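Local atomic coordinates of anthranilate-CoA ligase (Stigmatella aurantiaca, PDB entry 4WV3), a protein that belongs to the ANL superfamily of enzymes, with an AMP-binding domain followed by a smaller C-terminal domain. Residues Thr387-Glu391 with Trp392-Gly396. Numbering follows the deposited sequence.
Sequences TFQGE and WLATG
Trp392 pairs with Gln389 across a tight reversal, and two backbone bonds join the same two residues. Trp392 N donates to Gln389 O over 3.1 Å, arriving well above the carbonyl plane; the return bond, from Gln389 N to Trp392 O, is weak, its N-H...O angle being just 126°. Gly390 and Glu391 fill the corner positions: Gly390 has the positive phi of the first corner of a type II' turn, and Glu391, near-helical, completes it. The indole of Trp392 extends from the face of the hairpin that also carries Gln389, with Gln389 O at its edge, near the ring plane. Beyond the hairpin it touches Leu367 and forms a cation-pi contact with Lys349, while the carboxylate of Glu391 makes a salt bridge to Arg369.

Leu393 faces Phe388 as a non-hydrogen-bonded antiparallel pair, with CA atoms 5.0 Å apart. With CG anti to the backbone N (chi1 175°), Leu393 lies alongside Phe388 and Thr387, pointing the same way, and its CD1 branch touches Phe388 CD1 and Thr387 CG2. The Thr387 methyl in turn lies over the centre of one face of the Phe388 ring, 4.2 Å above its plane, making a small apolar cluster. Tyr377 meets the same ring edge-to-face.

At Ala394 the ladder gains a nearly straight bond, N to Thr387 O, at 3.0 Å and 171°. Ala394 CB lies 3.6 Å from Thr387 O and 3.9 Å from Gln389 NE2, whose hydrogen bond goes to Gln386 O.

Thr395 continues the strand into the pocket of 5'-O-[(S)-[(2-aminobenzoyl)oxy](hydroxy)phosphoryl]adenosine. The whole is a beta hairpin closed by a two-residue type II' turn, linking the end of helix 381-387 to a ligand-lining strand of an antiparallel sheet.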
ATOM      1  N   THR A 387       0.706  -3.881  19.660  1.00 18.70           N
ATOM      2  CA  THR A 387      -0.032  -3.229  18.586  1.00 15.40           C
ATOM      3  C   THR A 387      -1.539  -3.423  18.716  1.00 18.79           C
ATOM      4  O   THR A 387      -2.301  -2.458  18.718  1.00 19.58           O
ATOM      5  CB  THR A 387       0.432  -3.746  17.210  1.00 15.57           C
ATOM      6  OG1 THR A 387       1.809  -3.401  17.008  1.00 17.83           O
ATOM      7  CG2 THR A 387      -0.403  -3.140  16.098  1.00 16.26           C
ATOM      8  N   PHE A 388      -1.964  -4.676  18.826  1.00 17.61           N
ATOM      9  CA  PHE A 388      -3.382  -4.999  18.903  1.00 14.42           C
ATOM     10  C   PHE A 388      -3.881  -4.920  20.341  1.00 13.87           C
ATOM     11  O   PHE A 388      -3.898  -5.919  21.059  1.00 13.33           O
ATOM     12  CB  PHE A 388      -3.635  -6.390  18.322  1.00 12.27           C
ATOM     13  CG  PHE A 388      -3.092  -6.570  16.933  1.00 15.64           C
ATOM     14  CD1 PHE A 388      -3.847  -6.214  15.829  1.00 13.45           C
ATOM     15  CD2 PHE A 388      -1.820  -7.084  16.732  1.00 15.24           C
ATOM     16  CE1 PHE A 388      -3.349  -6.371  14.549  1.00 10.77           C
ATOM     17  CE2 PHE A 388      -1.317  -7.244  15.453  1.00 16.67           C
ATOM     18  CZ  PHE A 388      -2.083  -6.888  14.361  1.00 11.85           C
ATOM     19  N   GLN A 389      -4.291  -3.725  20.754  1.00 15.92           N
ATOM     20  CA  GLN A 389      -4.710  -3.487  22.130  1.00 13.90           C
ATOM     21  C   GLN A 389      -6.215  -3.649  22.308  1.00 15.75           C
ATOM     22  O   GLN A 389      -6.940  -2.669  22.476  1.00 18.70           O
ATOM     23  CB  GLN A 389      -4.276  -2.091  22.579  1.00 17.74           C
ATOM     24  CG  GLN A 389      -2.792  -1.824  22.400  1.00 13.64           C
ATOM     25  CD  GLN A 389      -2.420  -0.389  22.709  1.00 22.11           C
ATOM     26  OE1 GLN A 389      -3.231   0.374  23.234  1.00 22.81           O
ATOM     27  NE2 GLN A 389      -1.191  -0.010  22.376  1.00 22.64           N
ATOM     28  N   GLY A 390      -6.676  -4.894  22.273  1.00 17.51           N
ATOM     29  CA  GLY A 390      -8.088  -5.191  22.433  1.00 18.08           C
ATOM     30  C   GLY A 390      -8.901  -4.753  21.232  1.00 17.50           C
ATOM     31  O   GLY A 390      -8.649  -5.191  20.110  1.00 19.77           O
ATOM     32  N   GLU A 391      -9.880  -3.885  21.469  1.00 16.94           N
ATOM     33  CA  GLU A 391     -10.708  -3.357  20.389  1.00 22.27           C
ATOM     34  C   GLU A 391     -10.012  -2.219  19.656  1.00 20.08           C
ATOM     35  O   GLU A 391     -10.499  -1.744  18.629  1.00 14.27           O
ATOM     36  CB  GLU A 391     -12.056  -2.868  20.921  1.00 20.20           C
ATOM     37  CG  GLU A 391     -13.023  -3.969  21.310  1.00 25.69           C
ATOM     38  CD  GLU A 391     -14.441  -3.456  21.472  1.00 42.37           C
ATOM     39  OE1 GLU A 391     -14.869  -3.238  22.625  1.00 49.68           O
ATOM     40  OE2 GLU A 391     -15.127  -3.270  20.445  1.00 42.62           O
ATOM     41  N   TRP A 392      -8.876  -1.780  20.188  1.00 16.35           N
ATOM     42  CA  TRP A 392      -8.153  -0.654  19.610  1.00 15.19           C
ATOM     43  C   TRP A 392      -6.844  -1.074  18.947  1.00 15.51           C
ATOM     44  O   TRP A 392      -6.076  -1.861  19.500  1.00 16.49           O
ATOM     45  CB  TRP A 392      -7.897   0.420  20.669  1.00 15.39           C
ATOM     46  CG  TRP A 392      -9.156   1.029  21.191  1.00 13.87           C
ATOM     47  CD1 TRP A 392      -9.792   0.725  22.358  1.00 22.84           C
ATOM     48  CD2 TRP A 392      -9.946   2.041  20.556  1.00 16.96           C
ATOM     49  NE1 TRP A 392     -10.925   1.489  22.493  1.00 24.57           N
ATOM     50  CE2 TRP A 392     -11.042   2.306  21.400  1.00 22.26           C
ATOM     51  CE3 TRP A 392      -9.829   2.752  19.357  1.00 18.57           C
ATOM     52  CZ2 TRP A 392     -12.016   3.251  21.084  1.00 16.94           C
ATOM     53  CZ3 TRP A 392     -10.797   3.689  19.045  1.00 17.42           C
ATOM     54  CH2 TRP A 392     -11.876   3.931  19.905  1.00 18.53           C
ATOM     55  N   LEU A 393      -6.604  -0.535  17.757  1.00 15.77           N
ATOM     56  CA  LEU A 393      -5.406  -0.849  16.990  1.00 14.73           C
ATOM     57  C   LEU A 393      -4.444   0.333  16.964  1.00 19.78           C
ATOM     58  O   LEU A 393      -4.800   1.423  16.516  1.00 19.73           O
ATOM     59  CB  LEU A 393      -5.784  -1.238  15.560  1.00 14.08           C
ATOM     60  CG  LEU A 393      -4.628  -1.493  14.592  1.00 17.23           C
ATOM     61  CD1 LEU A 393      -3.829  -2.705  15.029  1.00 15.17           C
ATOM     62  CD2 LEU A 393      -5.143  -1.670  13.171  1.00 13.39           C
ATOM     63  N   ALA A 394      -3.225   0.113  17.447  1.00 14.97           N
ATOM     64  CA  ALA A 394      -2.192   1.141  17.407  1.00 13.94           C
ATOM     65  C   ALA A 394      -1.454   1.090  16.075  1.00 15.27           C
ATOM     66  O   ALA A 394      -0.845   0.078  15.734  1.00 21.09           O
ATOM     67  CB  ALA A 394      -1.221   0.960  18.561  1.00 15.26           C
ATOM     68  N   THR A 395      -1.513   2.184  15.322  1.00 15.62           N
ATOM     69  CA  THR A 395      -0.896   2.234  14.000  1.00 19.11           C
ATOM     70  C   THR A 395       0.528   2.778  14.053  1.00 19.33           C
ATOM     71  O   THR A 395       1.289   2.637  13.095  1.00 18.13           O
ATOM     72  CB  THR A 395      -1.720   3.091  13.020  1.00 16.33           C
ATOM     73  OG1 THR A 395      -1.814   4.434  13.514  1.00 15.75           O
ATOM     74  CG2 THR A 395      -3.119   2.515  12.856  1.00 16.12           C
ATOM     75  N   GLY A 396       0.881   3.397  15.175  1.00 19.60           N
ATOM     76  CA  GLY A 396       2.196   3.989  15.340  1.00 15.08           C
ATOM     77  C   GLY A 396       2.290   5.355  14.687  1.00 21.76           C
ATOM     78  O   GLY A 396       3.377   5.815  14.338  1.00 22.34           O
TER